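Local coordinates for alpha-catenin-like protein hmp-1 (Caenorhabditis elegans, PDB 5H5M), which links the cadherin-catenin complex to actin filaments at adherens junctions and is needed for cell migration and shape change during body enclosure and elongation, at residues Y25-G28 and T29-D33; A98-H101 and K102-D106. All coordinates share one frame; numbering follows the deposited sequence.

Interaction 1. Residues Y25-G28 and T29-D33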
ATOM      1  N   TYR A  25      19.846  35.126 -10.526  1.00 46.34           N
ATOM      2  CA  TYR A  25      20.463  34.280  -9.507  1.00 47.32           C
ATOM      3  C   TYR A  25      21.448  35.053  -8.632  1.00 51.97           C
ATOM      4  O   TYR A  25      22.318  35.767  -9.132  1.00 51.82           O
ATOM      5  CB  TYR A  25      21.175  33.088 -10.151  1.00 47.06           C
ATOM      6  CG  TYR A  25      21.814  32.151  -9.147  1.00 53.64           C
ATOM      7  CD1 TYR A  25      21.101  31.082  -8.612  1.00 37.09           C
ATOM      8  CD2 TYR A  25      23.127  32.339  -8.727  1.00 44.53           C
ATOM      9  CE1 TYR A  25      21.682  30.227  -7.692  1.00 35.79           C
ATOM     10  CE2 TYR A  25      23.709  31.494  -7.808  1.00 46.94           C
ATOM     11  CZ  TYR A  25      22.985  30.438  -7.295  1.00 42.42           C
ATOM     12  OH  TYR A  25      23.571  29.593  -6.381  1.00 45.48           O
ATOM     13  N   ARG A  26      21.297  34.901  -7.320  1.00 47.76           N
ATOM     14  CA  ARG A  26      22.196  35.519  -6.353  1.00 52.04           C
ATOM     15  C   ARG A  26      22.699  34.467  -5.369  1.00 49.92           C
ATOM     16  O   ARG A  26      21.910  33.882  -4.626  1.00 47.10           O
ATOM     17  CB  ARG A  26      21.491  36.651  -5.604  1.00 48.34           C
ATOM     18  CG  ARG A  26      20.790  37.656  -6.500  1.00 52.65           C
ATOM     19  CD  ARG A  26      19.752  38.446  -5.721  1.00 53.54           C
ATOM     20  NE  ARG A  26      20.361  39.308  -4.716  1.00 56.06           N
ATOM     21  CZ  ARG A  26      19.685  39.913  -3.745  1.00 63.78           C
ATOM     22  NH1 ARG A  26      18.375  39.738  -3.640  1.00 59.86           N
ATOM     23  NH2 ARG A  26      20.320  40.687  -2.874  1.00 62.88           N
ATOM     24  N   ARG A  27      24.009  34.237  -5.367  1.00 51.54           N
ATOM     25  CA  ARG A  27      24.616  33.186  -4.554  1.00 52.48           C
ATOM     26  C   ARG A  27      24.259  33.285  -3.072  1.00 54.26           C
ATOM     27  O   ARG A  27      23.907  32.289  -2.445  1.00 59.04           O
ATOM     28  CB  ARG A  27      26.140  33.205  -4.708  1.00 51.96           C
ATOM     29  CG  ARG A  27      26.848  32.256  -3.756  1.00 51.24           C
ATOM     30  CD  ARG A  27      28.357  32.308  -3.895  1.00 60.25           C
ATOM     31  NE  ARG A  27      29.002  31.494  -2.868  1.00 67.66           N
ATOM     32  CZ  ARG A  27      29.220  30.188  -2.978  1.00 58.40           C
ATOM     33  NH1 ARG A  27      28.854  29.541  -4.076  1.00 48.36           N
ATOM     34  NH2 ARG A  27      29.810  29.527  -1.992  1.00 64.62           N
ATOM     35  N   GLY A  28      24.342  34.488  -2.517  1.00 46.46           N
ATOM     36  CA  GLY A  28      24.128  34.679  -1.094  1.00 48.69           C
ATOM     37  C   GLY A  28      22.693  34.528  -0.625  1.00 56.65           C
ATOM     38  O   GLY A  28      22.427  34.537   0.578  1.00 59.92           O
ATOM     39  N   THR A  29      21.760  34.393  -1.564  1.00 47.37           N
ATOM     40  CA  THR A  29      20.354  34.240  -1.207  1.00 63.31           C
ATOM     41  C   THR A  29      19.719  33.021  -1.873  1.00 53.12           C
ATOM     42  O   THR A  29      19.098  32.198  -1.202  1.00 51.66           O
ATOM     43  CB  THR A  29      19.534  35.497  -1.574  1.00 67.26           C
ATOM     44  OG1 THR A  29      19.838  35.898  -2.914  1.00 71.98           O
ATOM     45  CG2 THR A  29      19.856  36.644  -0.625  1.00 67.72           C
ATOM     46  N   ASP A  30      19.884  32.904  -3.186  1.00 52.61           N
ATOM     47  CA  ASP A  30      19.255  31.825  -3.945  1.00 51.89           C
ATOM     48  C   ASP A  30      19.872  30.464  -3.649  1.00 47.55           C
ATOM     49  O   ASP A  30      19.224  29.435  -3.825  1.00 40.37           O
ATOM     50  CB  ASP A  30      19.333  32.109  -5.447  1.00 58.70           C
ATOM     51  CG  ASP A  30      18.256  33.066  -5.917  1.00 58.30           C
ATOM     52  OD1 ASP A  30      17.095  32.918  -5.478  1.00 57.22           O
ATOM     53  OD2 ASP A  30      18.572  33.970  -6.720  1.00 61.95           O
ATOM     54  N   ARG A  31      21.122  30.452  -3.205  1.00 53.38           N
ATOM     55  CA  ARG A  31      21.788  29.187  -2.905  1.00 47.71           C
ATOM     56  C   ARG A  31      21.436  28.609  -1.523  1.00 49.64           C
ATOM     57  O   ARG A  31      21.107  27.427  -1.431  1.00 43.58           O
ATOM     58  CB  ARG A  31      23.307  29.333  -3.032  1.00 37.95           C
ATOM     59  CG  ARG A  31      24.053  28.045  -2.753  1.00 38.16           C
ATOM     60  CD  ARG A  31      25.557  28.187  -2.941  1.00 46.38           C
ATOM     61  NE  ARG A  31      26.195  26.875  -2.940  1.00 58.95           N
ATOM     62  CZ  ARG A  31      26.810  26.338  -3.989  1.00 49.00           C
ATOM     63  NH1 ARG A  31      26.897  27.007  -5.128  1.00 35.55           N
ATOM     64  NH2 ARG A  31      27.349  25.132  -3.893  1.00 55.89           N
ATOM     65  N   PRO A  32      21.502  29.423  -0.445  1.00 50.22           N
ATOM     66  CA  PRO A  32      21.223  28.817   0.865  1.00 44.45           C
ATOM     67  C   PRO A  32      19.796  28.290   1.031  1.00 46.06           C
ATOM     68  O   PRO A  32      19.601  27.296   1.734  1.00 47.00           O
ATOM     69  CB  PRO A  32      21.480  29.969   1.848  1.00 44.09           C
ATOM     70  CG  PRO A  32      22.356  30.913   1.120  1.00 44.76           C
ATOM     71  CD  PRO A  32      21.919  30.830  -0.306  1.00 47.80           C
ATOM     72  N   ASP A  33      18.815  28.937   0.408  1.00 39.65           N
ATOM     73  CA  ASP A  33      17.430  28.512   0.583  1.00 52.07           C
ATOM     74  C   ASP A  33      17.108  27.328  -0.325  1.00 52.98           C
ATOM     75  O   ASP A  33      16.292  26.477   0.023  1.00 55.34           O
ATOM     76  CB  ASP A  33      16.457  29.667   0.321  1.00 62.01           C
ATOM     77  CG  ASP A  33      16.326  29.999  -1.149  1.00 68.91           C
ATOM     78  OD1 ASP A  33      17.366  30.081  -1.834  1.00 68.12           O
ATOM     79  OD2 ASP A  33      15.179  30.162  -1.621  1.00 62.75           O
TER

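Interaction 2. Residues A98-H101 and K102-D106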
ATOM      1  N   ALA A  98      17.306  20.038 -15.992  1.00 39.23           N
ATOM      2  CA  ALA A  98      16.719  18.778 -16.436  1.00 44.91           C
ATOM      3  C   ALA A  98      17.207  17.603 -15.589  1.00 41.72           C
ATOM      4  O   ALA A  98      16.445  16.682 -15.290  1.00 44.02           O
ATOM      5  CB  ALA A  98      17.033  18.536 -17.905  1.00 37.28           C
ATOM      6  N   GLU A  99      18.480  17.643 -15.205  1.00 35.06           N
ATOM      7  CA  GLU A  99      19.068  16.592 -14.384  1.00 34.25           C
ATOM      8  C   GLU A  99      18.416  16.539 -13.004  1.00 33.44           C
ATOM      9  O   GLU A  99      18.124  15.461 -12.485  1.00 34.33           O
ATOM     10  CB  GLU A  99      20.578  16.803 -14.248  1.00 44.09           C
ATOM     11  CG  GLU A  99      21.291  15.756 -13.396  1.00 54.87           C
ATOM     12  CD  GLU A  99      21.353  14.389 -14.056  1.00 66.23           C
ATOM     13  OE1 GLU A  99      21.014  14.279 -15.255  1.00 71.40           O
ATOM     14  OE2 GLU A  99      21.748  13.421 -13.373  1.00 70.56           O
ATOM     15  N   VAL A 100      18.188  17.708 -12.413  1.00 33.32           N
ATOM     16  CA  VAL A 100      17.543  17.787 -11.110  1.00 32.26           C
ATOM     17  C   VAL A 100      16.104  17.284 -11.190  1.00 35.55           C
ATOM     18  O   VAL A 100      15.662  16.514 -10.334  1.00 34.07           O
ATOM     19  CB  VAL A 100      17.550  19.225 -10.554  1.00 31.12           C
ATOM     20  CG1 VAL A 100      16.856  19.273  -9.203  1.00 28.83           C
ATOM     21  CG2 VAL A 100      18.974  19.742 -10.436  1.00 30.57           C
ATOM     22  N   HIS A 101      15.387  17.720 -12.225  1.00 30.09           N
ATOM     23  CA  HIS A 101      14.001  17.306 -12.439  1.00 35.99           C
ATOM     24  C   HIS A 101      13.879  15.796 -12.582  1.00 38.85           C
ATOM     25  O   HIS A 101      12.911  15.200 -12.113  1.00 42.06           O
ATOM     26  CB  HIS A 101      13.410  17.987 -13.679  1.00 38.02           C
ATOM     27  CG  HIS A 101      12.926  19.382 -13.432  1.00 45.86           C
ATOM     28  ND1 HIS A 101      12.668  20.272 -14.454  1.00 54.17           N
ATOM     29  CD2 HIS A 101      12.645  20.039 -12.283  1.00 47.37           C
ATOM     30  CE1 HIS A 101      12.255  21.417 -13.944  1.00 50.50           C
ATOM     31  NE2 HIS A 101      12.232  21.304 -12.628  1.00 53.14           N
ATOM     32  N   LYS A 102      14.864  15.179 -13.229  1.00 36.53           N
ATOM     33  CA  LYS A 102      14.858  13.731 -13.407  1.00 40.75           C
ATOM     34  C   LYS A 102      15.066  12.998 -12.079  1.00 35.72           C
ATOM     35  O   LYS A 102      14.440  11.968 -11.827  1.00 32.85           O
ATOM     36  CB  LYS A 102      15.928  13.307 -14.413  1.00 43.92           C
ATOM     37  CG  LYS A 102      15.672  11.940 -15.026  1.00 57.42           C
ATOM     38  CD  LYS A 102      16.875  11.026 -14.874  1.00 65.05           C
ATOM     39  CE  LYS A 102      18.109  11.618 -15.537  1.00 65.45           C
ATOM     40  NZ  LYS A 102      19.296  10.731 -15.378  1.00 72.52           N
ATOM     41  N   ARG A 103      15.947  13.528 -11.235  1.00 30.06           N
ATOM     42  CA  ARG A 103      16.189  12.938  -9.921  1.00 30.41           C
ATOM     43  C   ARG A 103      14.980  13.140  -9.017  1.00 30.86           C
ATOM     44  O   ARG A 103      14.582  12.234  -8.285  1.00 31.01           O
ATOM     45  CB  ARG A 103      17.439  13.537  -9.273  1.00 28.98           C
ATOM     46  CG  ARG A 103      18.695  13.393 -10.109  1.00 33.55           C
ATOM     47  CD  ARG A 103      19.057  11.933 -10.327  1.00 35.65           C
ATOM     48  NE  ARG A 103      20.135  11.789 -11.301  1.00 47.11           N
ATOM     49  CZ  ARG A 103      20.755  10.646 -11.574  1.00 59.28           C
ATOM     50  NH1 ARG A 103      20.411   9.533 -10.941  1.00 63.63           N
ATOM     51  NH2 ARG A 103      21.724  10.617 -12.479  1.00 57.04           N
ATOM     52  N   THR A 104      14.397  14.333  -9.076  1.00 34.82           N
ATOM     53  CA  THR A 104      13.198  14.642  -8.308  1.00 35.55           C
ATOM     54  C   THR A 104      12.032  13.739  -8.711  1.00 37.43           C
ATOM     55  O   THR A 104      11.301  13.238  -7.857  1.00 40.38           O
ATOM     56  CB  THR A 104      12.779  16.116  -8.483  1.00 33.29           C
ATOM     57  OG1 THR A 104      13.881  16.972  -8.155  1.00 37.98           O
ATOM     58  CG2 THR A 104      11.614  16.445  -7.578  1.00 42.37           C
ATOM     59  N   LYS A 105      11.871  13.527 -10.015  1.00 33.52           N
ATOM     60  CA  LYS A 105      10.811  12.667 -10.531  1.00 27.65           C
ATOM     61  C   LYS A 105      10.954  11.234 -10.022  1.00 33.63           C
ATOM     62  O   LYS A 105       9.965  10.591  -9.659  1.00 28.86           O
ATOM     63  CB  LYS A 105      10.804  12.669 -12.062  1.00 29.02           C
ATOM     64  CG  LYS A 105       9.812  11.678 -12.653  1.00 35.46           C
ATOM     65  CD  LYS A 105       9.843  11.636 -14.172  1.00 40.45           C
ATOM     66  CE  LYS A 105       8.915  10.544 -14.684  1.00 41.92           C
ATOM     67  NZ  LYS A 105       8.850  10.482 -16.167  1.00 59.49           N
ATOM     68  N   ASP A 106      12.185  10.733  -9.998  1.00 27.78           N
ATOM     69  CA  ASP A 106      12.433   9.379  -9.521  1.00 29.39           C
ATOM     70  C   ASP A 106      12.219   9.277  -8.015  1.00 31.41           C
ATOM     71  O   ASP A 106      11.662   8.293  -7.524  1.00 30.31           O
ATOM     72  CB  ASP A 106      13.847   8.929  -9.885  1.00 31.23           C
ATOM     73  CG  ASP A 106      14.004   8.642 -11.366  1.00 45.48           C
ATOM     74  OD1 ASP A 106      15.113   8.853 -11.903  1.00 53.93           O
ATOM     75  OD2 ASP A 106      13.015   8.206 -11.993  1.00 39.13           O
TER

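Interaction 1. Residues Y25-G28 and T29-D33
Arg26 and Asp30 hold each other twice, once through each one's backbone N-H. Asp30 N donates to Arg26 O over 2.7 Å, nearly in line with the carbonyl, while Asp30 OD2 accepts from Arg26 N at 2.9 Å through the lone pair that faces away from the other carboxylate oxygen. With CG beside its own backbone N (chi1 -81°), Asp30 turns its carboxylate back to Arg26, the residue that precedes the helix. Arg26 O takes a second N-H, from Thr29 N at 3.1 Å, arriving well above the carbonyl plane. Thr29 OG1 adds a weak bond to the same oxygen, and it also lies over one face of the Arg26 guanidinium.

These bonds lie at the first turn of helix 27-49, in the M domain of an alpha-catenin of the vinculin family. The turn is irregular: the bond from Arg31 N to Arg27 O is weak, and Pro32 has no N-H to offer Gly28 O. Its ring instead brings CD to 3.3 Å from Arg27 O, and the helix kinks there.

Packing comes from the Tyr25 ring, whose CE1 lies 3.8 Å from Asp30 CB; its OH reaches on to 3.4 Å from Arg31 CB. The ring also stacks with Tyr80.

Among the charged groups, the Arg27 and Arg31 side chains run side by side in the same direction, both extended from CG to NE, and Arg27 NH1 and Arg31 NH1 lie 3.4 Å apart. A shared carboxylate probably offsets the like charges: Glu81 forms salt bridges with both, using OE1 for Arg27 and OE2 for Arg31, and OE2 also bonds Tyr25 OH. On Arg31, NE pairs separately with Glu35.

Interaction 2. Residues A98-H101 and K102-D106
A salt-bridge network spanning one helical turn ties Glu99 to Lys102 and Arg103 on helix 92-122, part of the helical-bundle M domain. Arg103 does most of the gripping. Its NE and NH2 both point at Glu99 OE2, at 3.1 and 2.9 Å, and the oxygen sits in the guanidinium plane, at its edge. The carboxylate is turned 62° from that plane: NH2 meets OE2 nearly along the C-O bond, whereas NE comes from above the carboxylate. A bend in the Glu99 chain at chi2 (70°) brings the acid round to the next turn. Lys102 NZ, perched over one face of the guanidinium, makes a looser salt bridge with Glu99 OE1, long at 3.9 Å. Two positive groups thus share one acid, which probably helps keep it ionised.

On the side facing helices 6-17 and 56-80, Val100 and Thr104 are buried, both touching Leu69 of the latter. Nearby, His101 NE2 bonds to Gln15 O. Val100 O accepts two bonds from Thr104: the N-H arrives nearly straight at 2.8 Å, and the hydroxyl OG1 donates at 2.9 Å from above the carbonyl plane.

In the fold
Both contacts are local in the chain: interaction 1 spans the loop-to-helix junction at the start of helix 27-49, and interaction 2 lies wholly within helix 92-122. Their centres lie 20 Å apart and their nearest atoms about 11 Å, so they do not touch. Helix 56-80 connects them: Leu77 meets Tyr25 and Arg31 of interaction 1, and Leu69 meets Val100 and Thr104 of interaction 2. The chain just before residue 25 reaches both as well, Ile20 touching Tyr25 and Asp30, and Ile18 touching Val100 and His101. Interaction 1 is the more peripheral, about 39 Å between its centre and that of the chain, against about 24 Å for interaction 2.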